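Local coordinates for pectate lyase 47 (Bacillus sp. TS-47, PDB 1VBL), which cleaves pectate as a thermostable, calcium-binding pectate lyase of polysaccharide lyase family 1, at residues N299-S304 / N328-D333. Numbering follows the deposited sequence.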
# COMPACT_ATOMS: atom_id res chain seq x y z
N ASN A 299 9.60 -9.74 8.49
CA ASN A 299 9.73 -8.48 7.77
C ASN A 299 10.90 -7.73 8.37
O ASN A 299 11.21 -7.90 9.55
CB ASN A 299 8.45 -7.66 7.91
CG ASN A 299 7.27 -8.30 7.21
OD1 ASN A 299 7.22 -8.36 5.98
ND2 ASN A 299 6.33 -8.81 8.00
N TYR A 300 11.56 -6.92 7.55
CA TYR A 300 12.69 -6.13 8.00
C TYR A 300 12.33 -4.65 7.88
O TYR A 300 11.96 -4.18 6.80
CB TYR A 300 13.92 -6.45 7.15
CG TYR A 300 15.14 -5.62 7.49
CD1 TYR A 300 15.59 -5.51 8.81
CD2 TYR A 300 15.86 -4.95 6.49
CE1 TYR A 300 16.71 -4.74 9.13
CE2 TYR A 300 16.98 -4.18 6.80
CZ TYR A 300 17.40 -4.08 8.12
OH TYR A 300 18.50 -3.31 8.43
N TYR A 301 12.40 -3.93 9.00
CA TYR A 301 12.06 -2.51 9.05
C TYR A 301 13.36 -1.76 9.36
O TYR A 301 14.00 -2.03 10.37
CB TYR A 301 11.03 -2.23 10.14
CG TYR A 301 9.78 -3.09 10.06
CD1 TYR A 301 9.80 -4.42 10.49
CD2 TYR A 301 8.58 -2.58 9.55
CE1 TYR A 301 8.66 -5.21 10.41
CE2 TYR A 301 7.43 -3.37 9.47
CZ TYR A 301 7.48 -4.68 9.90
OH TYR A 301 6.37 -5.49 9.81
N GLU A 302 13.71 -0.82 8.50
CA GLU A 302 14.96 -0.09 8.65
C GLU A 302 14.73 1.41 8.53
O GLU A 302 14.20 1.88 7.53
CB GLU A 302 15.94 -0.58 7.58
CG GLU A 302 17.28 0.09 7.52
CD GLU A 302 18.13 -0.49 6.40
OE1 GLU A 302 18.79 -1.53 6.61
OE2 GLU A 302 18.11 0.09 5.30
N PHE A 303 15.14 2.16 9.56
CA PHE A 303 14.92 3.60 9.56
C PHE A 303 16.14 4.41 9.94
O PHE A 303 16.90 4.05 10.84
CB PHE A 303 13.77 3.95 10.50
CG PHE A 303 12.55 3.09 10.33
CD1 PHE A 303 12.41 1.90 11.04
CD2 PHE A 303 11.54 3.45 9.44
CE1 PHE A 303 11.29 1.09 10.88
CE2 PHE A 303 10.41 2.65 9.27
CZ PHE A 303 10.29 1.46 9.99
N SER A 304 16.32 5.53 9.25
CA SER A 304 17.42 6.45 9.51
C SER A 304 16.81 7.82 9.80
O SER A 304 15.93 8.28 9.08
CB SER A 304 18.34 6.56 8.29
OG SER A 304 19.27 7.62 8.47
N ASN A 328 10.09 -10.52 13.37
CA ASN A 328 10.31 -9.34 12.55
C ASN A 328 11.53 -8.65 13.14
O ASN A 328 11.75 -8.69 14.35
CB ASN A 328 9.10 -8.42 12.58
CG ASN A 328 7.86 -9.08 12.03
OD1 ASN A 328 7.02 -9.59 12.78
ND2 ASN A 328 7.75 -9.12 10.71
N TYR A 329 12.31 -8.01 12.28
CA TYR A 329 13.54 -7.34 12.69
C TYR A 329 13.49 -5.84 12.43
O TYR A 329 13.25 -5.41 11.30
CB TYR A 329 14.71 -7.96 11.92
CG TYR A 329 16.09 -7.67 12.46
CD1 TYR A 329 16.90 -8.71 12.92
CD2 TYR A 329 16.61 -6.38 12.49
CE1 TYR A 329 18.19 -8.47 13.38
CE2 TYR A 329 17.90 -6.12 12.95
CZ TYR A 329 18.69 -7.18 13.39
OH TYR A 329 19.97 -6.96 13.85
N PHE A 330 13.73 -5.05 13.48
CA PHE A 330 13.72 -3.59 13.35
C PHE A 330 15.11 -3.01 13.56
O PHE A 330 15.81 -3.39 14.50
CB PHE A 330 12.79 -2.94 14.39
CG PHE A 330 11.33 -3.22 14.18
CD1 PHE A 330 10.78 -4.43 14.59
CD2 PHE A 330 10.50 -2.27 13.59
CE1 PHE A 330 9.42 -4.68 14.42
CE2 PHE A 330 9.15 -2.50 13.42
CZ PHE A 330 8.60 -3.72 13.84
N SER A 331 15.48 -2.07 12.71
CA SER A 331 16.78 -1.40 12.80
C SER A 331 16.57 0.11 12.74
O SER A 331 15.91 0.61 11.84
CB SER A 331 17.68 -1.84 11.65
OG SER A 331 18.94 -1.20 11.73
N PHE A 332 17.12 0.82 13.72
CA PHE A 332 17.02 2.28 13.79
C PHE A 332 18.44 2.81 14.00
O PHE A 332 19.22 2.18 14.71
CB PHE A 332 16.15 2.70 14.98
CG PHE A 332 14.69 2.35 14.83
CD1 PHE A 332 13.79 3.26 14.28
CD2 PHE A 332 14.21 1.12 15.28
CE1 PHE A 332 12.43 2.95 14.17
CE2 PHE A 332 12.86 0.80 15.18
CZ PHE A 332 11.97 1.72 14.63
N ASP A 333 18.77 3.96 13.41
CA ASP A 333 20.11 4.49 13.61
C ASP A 333 20.15 5.55 14.70
O ASP A 333 21.11 6.33 14.80
CB ASP A 333 20.72 5.00 12.30
CG ASP A 333 19.98 6.19 11.72
OD1 ASP A 333 20.38 6.63 10.62
OD2 ASP A 333 19.02 6.70 12.35
O HOH W 1 19.00 1.78 10.47
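Asn328 lies beside Asn299, their amide planes nearly coplanar, continuing a row of asparagines, one per coil, with Asn277 in the coil before; Asn299 OD1 bonds to Asn277 N. Tyr329 N donates to Asn299 O and Tyr329 O accepts from Tyr301 N. On the face carrying Tyr329, its CD2 comes 3.7 Å from Tyr300 CE1, the rings inclined at 65°, and Tyr329 OH is hydrogen-bonded to Asp360 OD2. Tyr300 OH donates to Glu302 OE1 (2.6 Å), and Glu302 OE2 pairs with Lys280; a phenylalanine at Tyr300 would probably leave OE1 without this donor and open a gap beside Ser331 CB. Phe330, on the other face, forms an offset stack with Tyr301, planes 8° apart, Phe330 CE2 sitting 3.4 Å above the plane of the Tyr301 ring, towards its rim. Such in-register aromatic stacking on adjacent parallel strands is characteristic of the right-handed parallel beta-helix of pectate lyases. Ser331 CB packs 3.6 Å from Tyr300 OH, while one water joins Ser331 OG to Phe303 O. Phe332 CE1 meets Phe303 CD1 at 3.3 Å, but these near-parallel rings barely overlap. Chi1 of 65° turns Asp333 CG back towards Ser304, whose OG donates to Asp333 OD1 (2.6 Å) on its syn side; OD2 takes Asn305 N.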